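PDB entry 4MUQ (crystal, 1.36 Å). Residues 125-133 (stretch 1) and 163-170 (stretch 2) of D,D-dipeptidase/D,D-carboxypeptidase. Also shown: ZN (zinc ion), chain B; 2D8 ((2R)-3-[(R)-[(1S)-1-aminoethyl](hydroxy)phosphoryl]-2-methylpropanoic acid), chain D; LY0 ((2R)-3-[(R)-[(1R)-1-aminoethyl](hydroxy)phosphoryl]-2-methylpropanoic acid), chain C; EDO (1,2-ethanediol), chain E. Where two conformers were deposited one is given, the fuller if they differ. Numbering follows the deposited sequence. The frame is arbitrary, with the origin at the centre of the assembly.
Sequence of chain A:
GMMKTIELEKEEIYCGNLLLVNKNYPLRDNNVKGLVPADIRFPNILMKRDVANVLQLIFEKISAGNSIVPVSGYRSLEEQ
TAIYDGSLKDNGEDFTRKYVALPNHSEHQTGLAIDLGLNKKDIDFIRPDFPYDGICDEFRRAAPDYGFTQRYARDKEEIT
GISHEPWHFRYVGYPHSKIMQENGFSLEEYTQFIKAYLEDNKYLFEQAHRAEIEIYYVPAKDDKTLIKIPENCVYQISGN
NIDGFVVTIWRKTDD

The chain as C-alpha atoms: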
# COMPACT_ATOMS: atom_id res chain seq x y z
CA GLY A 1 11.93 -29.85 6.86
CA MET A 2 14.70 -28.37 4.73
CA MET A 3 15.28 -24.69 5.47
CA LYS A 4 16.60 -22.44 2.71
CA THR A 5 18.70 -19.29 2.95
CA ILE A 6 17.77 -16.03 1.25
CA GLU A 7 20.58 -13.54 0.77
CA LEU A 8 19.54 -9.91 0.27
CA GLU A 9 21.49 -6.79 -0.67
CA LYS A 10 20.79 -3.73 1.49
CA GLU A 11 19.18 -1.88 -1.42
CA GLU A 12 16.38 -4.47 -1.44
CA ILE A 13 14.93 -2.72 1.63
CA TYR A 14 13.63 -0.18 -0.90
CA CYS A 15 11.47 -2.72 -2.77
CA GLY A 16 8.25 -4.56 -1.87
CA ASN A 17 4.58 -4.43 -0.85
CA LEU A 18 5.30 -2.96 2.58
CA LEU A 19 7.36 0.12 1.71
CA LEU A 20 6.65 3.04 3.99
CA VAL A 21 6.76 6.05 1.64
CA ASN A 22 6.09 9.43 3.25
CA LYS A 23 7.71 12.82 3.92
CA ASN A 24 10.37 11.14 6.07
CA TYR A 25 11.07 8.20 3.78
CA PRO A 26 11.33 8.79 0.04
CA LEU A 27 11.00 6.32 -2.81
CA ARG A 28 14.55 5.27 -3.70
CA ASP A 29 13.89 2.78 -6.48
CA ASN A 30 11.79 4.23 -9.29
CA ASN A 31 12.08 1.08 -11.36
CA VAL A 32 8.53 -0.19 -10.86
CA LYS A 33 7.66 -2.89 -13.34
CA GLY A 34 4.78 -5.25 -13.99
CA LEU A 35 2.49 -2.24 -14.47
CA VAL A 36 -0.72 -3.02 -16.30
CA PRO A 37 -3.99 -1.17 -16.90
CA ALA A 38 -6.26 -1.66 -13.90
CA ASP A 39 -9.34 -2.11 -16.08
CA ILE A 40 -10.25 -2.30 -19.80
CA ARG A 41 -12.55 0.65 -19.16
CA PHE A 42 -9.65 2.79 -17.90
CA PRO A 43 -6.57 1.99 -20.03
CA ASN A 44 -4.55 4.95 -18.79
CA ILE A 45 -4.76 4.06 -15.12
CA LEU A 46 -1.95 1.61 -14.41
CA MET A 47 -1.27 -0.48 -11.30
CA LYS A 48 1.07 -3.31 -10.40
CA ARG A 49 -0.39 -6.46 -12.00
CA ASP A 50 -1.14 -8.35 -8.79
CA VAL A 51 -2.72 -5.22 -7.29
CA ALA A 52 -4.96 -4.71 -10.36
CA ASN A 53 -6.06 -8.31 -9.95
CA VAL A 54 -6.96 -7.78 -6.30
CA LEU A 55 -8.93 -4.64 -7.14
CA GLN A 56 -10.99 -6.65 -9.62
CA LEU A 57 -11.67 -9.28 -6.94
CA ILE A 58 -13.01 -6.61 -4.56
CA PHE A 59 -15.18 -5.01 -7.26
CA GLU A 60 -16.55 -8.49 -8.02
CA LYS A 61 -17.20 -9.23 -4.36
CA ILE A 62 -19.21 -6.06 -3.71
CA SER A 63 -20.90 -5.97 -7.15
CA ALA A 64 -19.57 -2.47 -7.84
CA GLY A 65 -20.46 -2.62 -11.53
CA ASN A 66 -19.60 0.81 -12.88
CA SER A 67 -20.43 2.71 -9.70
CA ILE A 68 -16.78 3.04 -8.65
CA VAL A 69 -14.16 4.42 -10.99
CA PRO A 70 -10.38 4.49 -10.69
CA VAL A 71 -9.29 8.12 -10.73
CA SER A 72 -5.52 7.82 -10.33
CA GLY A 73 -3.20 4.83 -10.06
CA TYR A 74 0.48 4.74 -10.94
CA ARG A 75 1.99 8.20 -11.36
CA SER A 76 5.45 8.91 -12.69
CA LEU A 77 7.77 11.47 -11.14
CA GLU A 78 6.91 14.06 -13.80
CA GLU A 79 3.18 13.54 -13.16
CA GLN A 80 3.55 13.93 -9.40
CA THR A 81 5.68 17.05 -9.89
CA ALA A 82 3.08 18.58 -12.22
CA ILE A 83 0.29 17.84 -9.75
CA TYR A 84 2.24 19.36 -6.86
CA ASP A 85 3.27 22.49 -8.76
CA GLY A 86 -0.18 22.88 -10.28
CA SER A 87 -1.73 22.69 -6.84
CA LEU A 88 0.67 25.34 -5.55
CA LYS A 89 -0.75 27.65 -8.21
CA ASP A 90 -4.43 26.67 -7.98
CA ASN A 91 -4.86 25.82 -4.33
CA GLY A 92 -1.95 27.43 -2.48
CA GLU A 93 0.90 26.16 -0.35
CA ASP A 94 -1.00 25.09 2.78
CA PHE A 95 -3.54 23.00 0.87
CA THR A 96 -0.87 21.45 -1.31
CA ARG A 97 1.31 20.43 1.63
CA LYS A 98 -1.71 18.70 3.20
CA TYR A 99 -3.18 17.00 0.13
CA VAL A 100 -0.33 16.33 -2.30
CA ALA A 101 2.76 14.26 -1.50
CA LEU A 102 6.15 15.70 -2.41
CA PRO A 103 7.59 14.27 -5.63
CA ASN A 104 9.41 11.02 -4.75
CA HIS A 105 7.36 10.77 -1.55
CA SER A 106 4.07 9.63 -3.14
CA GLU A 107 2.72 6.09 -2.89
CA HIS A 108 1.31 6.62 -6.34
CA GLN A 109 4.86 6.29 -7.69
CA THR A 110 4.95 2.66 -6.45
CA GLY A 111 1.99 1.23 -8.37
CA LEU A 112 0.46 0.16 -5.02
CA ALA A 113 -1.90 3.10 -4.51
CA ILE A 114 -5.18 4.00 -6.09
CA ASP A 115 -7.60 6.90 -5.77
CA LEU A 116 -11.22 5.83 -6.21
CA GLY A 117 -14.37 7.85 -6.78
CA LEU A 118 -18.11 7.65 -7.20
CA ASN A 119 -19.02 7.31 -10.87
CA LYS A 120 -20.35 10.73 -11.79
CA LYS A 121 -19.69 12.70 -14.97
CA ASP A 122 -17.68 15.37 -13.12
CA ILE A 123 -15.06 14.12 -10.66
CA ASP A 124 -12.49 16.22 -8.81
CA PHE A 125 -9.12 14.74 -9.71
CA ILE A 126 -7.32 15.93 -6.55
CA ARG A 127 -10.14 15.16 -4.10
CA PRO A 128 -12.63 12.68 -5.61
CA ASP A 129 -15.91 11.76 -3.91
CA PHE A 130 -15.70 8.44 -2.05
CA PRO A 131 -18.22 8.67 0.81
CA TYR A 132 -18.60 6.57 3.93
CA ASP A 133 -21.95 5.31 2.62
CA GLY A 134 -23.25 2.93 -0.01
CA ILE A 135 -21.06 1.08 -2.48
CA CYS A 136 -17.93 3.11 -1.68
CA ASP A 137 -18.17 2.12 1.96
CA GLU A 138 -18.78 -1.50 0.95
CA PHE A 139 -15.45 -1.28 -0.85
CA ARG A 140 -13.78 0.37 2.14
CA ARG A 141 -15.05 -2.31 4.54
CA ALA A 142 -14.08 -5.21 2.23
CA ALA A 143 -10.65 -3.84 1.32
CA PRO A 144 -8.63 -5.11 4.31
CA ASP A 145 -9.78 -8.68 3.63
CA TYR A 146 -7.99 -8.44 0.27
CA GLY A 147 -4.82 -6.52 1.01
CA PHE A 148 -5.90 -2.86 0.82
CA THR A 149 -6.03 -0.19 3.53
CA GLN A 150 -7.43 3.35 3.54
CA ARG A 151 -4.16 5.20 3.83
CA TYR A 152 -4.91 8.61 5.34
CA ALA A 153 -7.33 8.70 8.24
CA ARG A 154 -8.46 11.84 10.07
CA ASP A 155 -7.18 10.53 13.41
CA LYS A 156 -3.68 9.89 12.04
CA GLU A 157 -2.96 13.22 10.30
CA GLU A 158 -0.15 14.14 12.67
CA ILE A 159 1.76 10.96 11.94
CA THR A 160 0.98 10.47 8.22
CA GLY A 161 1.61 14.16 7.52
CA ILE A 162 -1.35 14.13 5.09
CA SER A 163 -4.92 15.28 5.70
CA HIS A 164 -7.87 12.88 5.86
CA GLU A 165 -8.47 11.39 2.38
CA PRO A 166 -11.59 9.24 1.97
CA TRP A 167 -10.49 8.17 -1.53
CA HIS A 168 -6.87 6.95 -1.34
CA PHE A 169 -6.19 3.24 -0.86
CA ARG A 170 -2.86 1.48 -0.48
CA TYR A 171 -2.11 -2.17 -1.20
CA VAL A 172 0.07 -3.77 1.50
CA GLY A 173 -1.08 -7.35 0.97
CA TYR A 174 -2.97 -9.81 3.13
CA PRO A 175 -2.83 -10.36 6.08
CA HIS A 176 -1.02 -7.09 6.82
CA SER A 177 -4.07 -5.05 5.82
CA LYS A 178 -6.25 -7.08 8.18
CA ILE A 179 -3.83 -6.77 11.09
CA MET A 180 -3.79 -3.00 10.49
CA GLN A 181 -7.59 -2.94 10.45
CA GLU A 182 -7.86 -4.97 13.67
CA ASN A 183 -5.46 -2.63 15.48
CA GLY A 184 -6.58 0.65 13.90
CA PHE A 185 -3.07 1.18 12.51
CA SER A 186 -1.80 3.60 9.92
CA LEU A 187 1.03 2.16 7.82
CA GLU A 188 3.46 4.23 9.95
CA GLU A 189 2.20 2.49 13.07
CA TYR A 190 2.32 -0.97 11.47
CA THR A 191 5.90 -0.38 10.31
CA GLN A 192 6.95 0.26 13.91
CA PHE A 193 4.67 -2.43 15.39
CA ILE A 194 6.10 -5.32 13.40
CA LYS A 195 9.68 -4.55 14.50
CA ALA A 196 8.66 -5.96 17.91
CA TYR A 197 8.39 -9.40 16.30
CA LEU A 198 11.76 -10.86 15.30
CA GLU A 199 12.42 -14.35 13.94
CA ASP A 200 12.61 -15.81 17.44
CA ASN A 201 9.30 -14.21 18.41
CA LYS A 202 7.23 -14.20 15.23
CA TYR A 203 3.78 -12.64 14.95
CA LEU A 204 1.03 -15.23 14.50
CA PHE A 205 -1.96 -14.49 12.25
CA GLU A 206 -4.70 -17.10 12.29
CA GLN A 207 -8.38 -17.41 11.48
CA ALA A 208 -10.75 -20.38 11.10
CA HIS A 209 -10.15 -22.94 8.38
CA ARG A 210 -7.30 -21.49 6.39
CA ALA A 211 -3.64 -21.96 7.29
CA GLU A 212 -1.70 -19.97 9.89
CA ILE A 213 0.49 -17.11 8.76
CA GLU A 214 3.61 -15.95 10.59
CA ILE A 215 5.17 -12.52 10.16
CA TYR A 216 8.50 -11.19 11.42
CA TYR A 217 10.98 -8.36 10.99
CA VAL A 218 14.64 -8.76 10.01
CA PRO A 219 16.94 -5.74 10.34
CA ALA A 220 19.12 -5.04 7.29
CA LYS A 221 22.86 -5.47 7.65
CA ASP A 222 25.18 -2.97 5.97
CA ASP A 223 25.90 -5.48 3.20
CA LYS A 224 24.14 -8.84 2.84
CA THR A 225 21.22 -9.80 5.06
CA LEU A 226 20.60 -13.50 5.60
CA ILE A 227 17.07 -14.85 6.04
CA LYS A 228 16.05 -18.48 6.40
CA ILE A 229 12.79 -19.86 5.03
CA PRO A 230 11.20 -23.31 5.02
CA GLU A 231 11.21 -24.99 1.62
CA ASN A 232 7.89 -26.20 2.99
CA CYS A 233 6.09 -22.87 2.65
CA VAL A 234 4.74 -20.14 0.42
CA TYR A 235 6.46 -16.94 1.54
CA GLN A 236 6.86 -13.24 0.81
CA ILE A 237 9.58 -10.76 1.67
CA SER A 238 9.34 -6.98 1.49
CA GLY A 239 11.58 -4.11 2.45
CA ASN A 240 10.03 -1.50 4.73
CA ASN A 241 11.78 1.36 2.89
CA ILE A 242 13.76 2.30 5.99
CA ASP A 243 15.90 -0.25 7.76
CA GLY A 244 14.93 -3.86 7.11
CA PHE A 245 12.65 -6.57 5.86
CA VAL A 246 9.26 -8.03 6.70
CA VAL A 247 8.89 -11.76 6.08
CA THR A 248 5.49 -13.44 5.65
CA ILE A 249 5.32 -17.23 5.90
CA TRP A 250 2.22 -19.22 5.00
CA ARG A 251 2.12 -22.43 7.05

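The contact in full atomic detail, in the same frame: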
# COMPACT_ATOMS: atom_id res chain seq x y z
N PHE A 125 -10.30 15.58 -9.60
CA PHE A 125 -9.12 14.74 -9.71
C PHE A 125 -8.29 14.69 -8.42
O PHE A 125 -7.79 13.62 -8.04
CB PHE A 125 -8.25 15.21 -10.87
CG PHE A 125 -6.95 14.45 -11.00
CD1 PHE A 125 -6.93 13.20 -11.60
CD2 PHE A 125 -5.77 14.99 -10.52
CE1 PHE A 125 -5.75 12.50 -11.73
CE2 PHE A 125 -4.58 14.29 -10.64
CZ PHE A 125 -4.57 13.05 -11.25
N ILE A 126 -8.13 15.83 -7.76
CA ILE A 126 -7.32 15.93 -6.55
C ILE A 126 -8.05 15.37 -5.32
O ILE A 126 -7.47 14.67 -4.50
CB ILE A 126 -6.81 17.38 -6.30
CG1 ILE A 126 -5.47 17.60 -7.00
CG2 ILE A 126 -6.69 17.69 -4.80
CD1 ILE A 126 -4.65 18.75 -6.44
N ARG A 127 -9.34 15.67 -5.22
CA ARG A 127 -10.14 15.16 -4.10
C ARG A 127 -11.47 14.58 -4.55
O ARG A 127 -12.53 15.19 -4.41
CB ARG A 127 -10.28 16.18 -2.95
CG ARG A 127 -10.65 17.64 -3.22
CD ARG A 127 -12.15 17.94 -3.45
NE ARG A 127 -13.21 17.62 -2.46
CZ ARG A 127 -13.13 17.07 -1.24
NH1 ARG A 127 -12.00 16.70 -0.67
NH2 ARG A 127 -14.26 16.88 -0.57
N PRO A 128 -11.42 13.35 -5.09
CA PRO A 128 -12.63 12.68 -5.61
C PRO A 128 -13.59 12.24 -4.51
O PRO A 128 -13.16 11.97 -3.39
CB PRO A 128 -12.07 11.45 -6.34
CG PRO A 128 -10.74 11.21 -5.72
CD PRO A 128 -10.20 12.55 -5.31
N ASP A 129 -14.87 12.14 -4.86
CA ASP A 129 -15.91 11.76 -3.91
C ASP A 129 -15.93 10.25 -3.67
O ASP A 129 -16.20 9.47 -4.59
CB ASP A 129 -17.29 12.24 -4.39
CG ASP A 129 -18.36 12.16 -3.31
OD1 ASP A 129 -18.06 12.50 -2.14
OD2 ASP A 129 -19.50 11.75 -3.63
N PHE A 130 -15.66 9.85 -2.43
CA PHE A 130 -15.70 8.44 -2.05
C PHE A 130 -16.26 8.37 -0.63
O PHE A 130 -15.50 8.22 0.34
CB PHE A 130 -14.31 7.81 -2.14
CG PHE A 130 -14.33 6.31 -2.36
CD1 PHE A 130 -14.79 5.79 -3.56
CD2 PHE A 130 -13.88 5.44 -1.38
CE1 PHE A 130 -14.81 4.41 -3.77
CE2 PHE A 130 -13.90 4.07 -1.58
CZ PHE A 130 -14.36 3.55 -2.77
N PRO A 131 -17.58 8.50 -0.51
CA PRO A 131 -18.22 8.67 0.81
C PRO A 131 -18.16 7.44 1.70
O PRO A 131 -17.74 6.35 1.29
CB PRO A 131 -19.67 9.05 0.46
CG PRO A 131 -19.89 8.58 -0.93
CD PRO A 131 -18.54 8.64 -1.62
N TYR A 132 -18.58 7.63 2.94
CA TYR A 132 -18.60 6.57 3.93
C TYR A 132 -20.01 5.97 3.98
O TYR A 132 -20.51 5.60 5.05
CB TYR A 132 -18.18 7.11 5.30
CG TYR A 132 -16.71 7.48 5.38
CD1 TYR A 132 -15.76 6.56 5.81
CD2 TYR A 132 -16.26 8.75 4.99
CE1 TYR A 132 -14.44 6.88 5.88
CE2 TYR A 132 -14.93 9.08 5.05
CZ TYR A 132 -14.01 8.13 5.49
OH TYR A 132 -12.67 8.42 5.57
N ASP A 133 -20.64 5.91 2.81
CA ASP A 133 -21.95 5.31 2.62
C ASP A 133 -21.98 4.49 1.35
O ASP A 133 -21.10 4.63 0.49
CB ASP A 133 -23.01 6.40 2.48
CG ASP A 133 -23.11 7.26 3.69
OD1 ASP A 133 -23.49 6.72 4.74
OD2 ASP A 133 -22.79 8.46 3.59
N SER A 163 -3.56 15.15 5.20
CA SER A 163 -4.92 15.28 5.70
C SER A 163 -5.76 14.05 5.37
O SER A 163 -5.44 13.28 4.47
CB SER A 163 -5.56 16.53 5.11
OG SER A 163 -5.01 17.69 5.69
N HIS A 164 -6.84 13.88 6.12
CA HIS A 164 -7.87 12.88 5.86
C HIS A 164 -8.21 12.81 4.37
O HIS A 164 -8.62 13.81 3.78
CB HIS A 164 -9.10 13.30 6.66
CG HIS A 164 -10.30 12.42 6.49
ND1 HIS A 164 -11.57 12.88 6.75
CD2 HIS A 164 -10.43 11.13 6.12
CE1 HIS A 164 -12.44 11.91 6.54
NE2 HIS A 164 -11.78 10.83 6.17
N GLU A 165 -8.07 11.62 3.78
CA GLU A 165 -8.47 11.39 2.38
C GLU A 165 -9.38 10.17 2.28
O GLU A 165 -8.92 9.04 2.38
CB GLU A 165 -7.25 11.23 1.48
CG GLU A 165 -6.35 12.46 1.45
CD GLU A 165 -5.41 12.44 0.28
OE1 GLU A 165 -5.12 11.32 -0.21
OE2 GLU A 165 -4.99 13.53 -0.13
N PRO A 166 -10.67 10.38 2.10
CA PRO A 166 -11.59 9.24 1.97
C PRO A 166 -11.27 8.31 0.79
O PRO A 166 -11.65 7.13 0.83
CB PRO A 166 -12.94 9.92 1.75
CG PRO A 166 -12.83 11.21 2.56
CD PRO A 166 -11.40 11.65 2.32
N TRP A 167 -10.56 8.81 -0.22
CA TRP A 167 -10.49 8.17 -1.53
C TRP A 167 -9.23 7.37 -1.84
O TRP A 167 -9.21 6.67 -2.85
CB TRP A 167 -10.61 9.23 -2.63
CG TRP A 167 -9.52 10.27 -2.51
CD1 TRP A 167 -8.23 10.17 -2.97
CD2 TRP A 167 -9.62 11.55 -1.87
NE1 TRP A 167 -7.53 11.31 -2.65
CE2 TRP A 167 -8.36 12.17 -1.98
CE3 TRP A 167 -10.66 12.22 -1.21
CZ2 TRP A 167 -8.11 13.44 -1.45
CZ3 TRP A 167 -10.41 13.49 -0.69
CH2 TRP A 167 -9.13 14.07 -0.80
N HIS A 168 -8.19 7.49 -1.02
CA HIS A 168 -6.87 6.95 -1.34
C HIS A 168 -6.61 5.63 -0.63
O HIS A 168 -6.59 5.56 0.61
CB HIS A 168 -5.79 8.00 -1.02
CG HIS A 168 -4.39 7.53 -1.27
ND1 HIS A 168 -3.57 8.10 -2.23
CD2 HIS A 168 -3.64 6.60 -0.64
CE1 HIS A 168 -2.38 7.52 -2.19
NE2 HIS A 168 -2.40 6.61 -1.23
N PHE A 169 -6.39 4.58 -1.42
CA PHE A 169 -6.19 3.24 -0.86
C PHE A 169 -4.83 2.70 -1.25
O PHE A 169 -4.36 2.90 -2.36
CB PHE A 169 -7.32 2.30 -1.32
CG PHE A 169 -8.62 2.62 -0.69
CD1 PHE A 169 -9.03 1.96 0.46
CD2 PHE A 169 -9.41 3.65 -1.18
CE1 PHE A 169 -10.23 2.27 1.09
CE2 PHE A 169 -10.61 3.98 -0.55
CZ PHE A 169 -11.01 3.28 0.59
N ARG A 170 -4.20 2.02 -0.30
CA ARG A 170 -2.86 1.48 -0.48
C ARG A 170 -2.87 -0.03 -0.34
O ARG A 170 -3.43 -0.56 0.63
CB ARG A 170 -1.92 2.11 0.57
CG ARG A 170 -0.59 1.38 0.80
CD ARG A 170 0.33 1.39 -0.41
NE ARG A 170 1.44 0.47 -0.14
CZ ARG A 170 2.58 0.81 0.44
NH1 ARG A 170 2.81 2.07 0.79
NH2 ARG A 170 3.50 -0.12 0.68
ZN ZN B . -4.00 9.18 -3.96
C4 2D8 D . -2.37 12.60 -2.28
C5 2D8 D . -1.27 11.64 -1.94
C6 2D8 D . -0.18 11.68 -3.00
C7 2D8 D . -0.74 12.02 -0.56
N1 2D8 D . -5.40 12.95 -5.11
P 2D8 D . -3.55 11.97 -3.51
C1 2D8 D . -3.26 14.11 -5.02
C2 2D8 D . -4.37 13.40 -4.27
O31 2D8 D . -2.75 11.16 -4.56
O32 2D8 D . -4.63 11.00 -2.92
O61 2D8 D . 0.42 10.64 -3.21
O62 2D8 D . 0.06 12.74 -3.57
P LY0 C . -3.55 11.97 -3.52
C1 LY0 C . -3.22 14.10 -5.02
N1 LY0 C . -4.95 14.23 -3.45
C2 LY0 C . -4.37 13.34 -4.38
C4 LY0 C . -2.37 12.60 -2.29
C5 LY0 C . -1.27 11.65 -1.94
C6 LY0 C . -0.19 11.68 -3.00
C7 LY0 C . -0.74 12.02 -0.57
O31 LY0 C . -2.75 11.14 -4.55
O32 LY0 C . -4.62 11.00 -2.92
O61 LY0 C . 0.42 10.64 -3.21
O62 LY0 C . 0.06 12.74 -3.57
C1 EDO E . -0.95 17.13 8.64
O1 EDO E . -0.30 18.33 8.20
C2 EDO E . -2.10 16.82 7.68
O2 EDO E . -3.22 17.71 7.84

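W167 is the centre of the contact, and R127 and P128 of the irregular stretch 1 cover one face of its indole. With chi1 in the p well, the indole turns that face to the two residues: R127 CA sits 3.7 Å from the centroid of the six-membered ring of W167, and P128 CD sits 3.6 Å from that of the five-membered ring, both nearly along the ring normal, so their C-H groups pack over the indole face as CH-pi contacts. The pyrrolidine adds apolar contact, with P128 CG 3.6 Å from W167 CG. Beyond D129, which points away, F130 points toward stretch 2, its CB 4.0 Å from W167 CB. Its ring reaches past the tryptophan to F169, where F130 CE2 and F169 CE2 meet at 3.4 Å; the planes are inclined at 75° in an oblique pairing. Farther out, Y132 CE2 packs 3.9 Å from P166 CG. Here the contact turns polar: Y132 OH and H164 NE2 form a hydrogen bond of 2.6 Å, the one hydrogen bond between the stretches. The two rings meet rim to rim, and the hydroxyl lies at the imidazole edge, near its plane. At the indole edge, W167 NE1 donates to O32 of the phosphinate, modelled as 2D8 and LY0, at 2.9 Å.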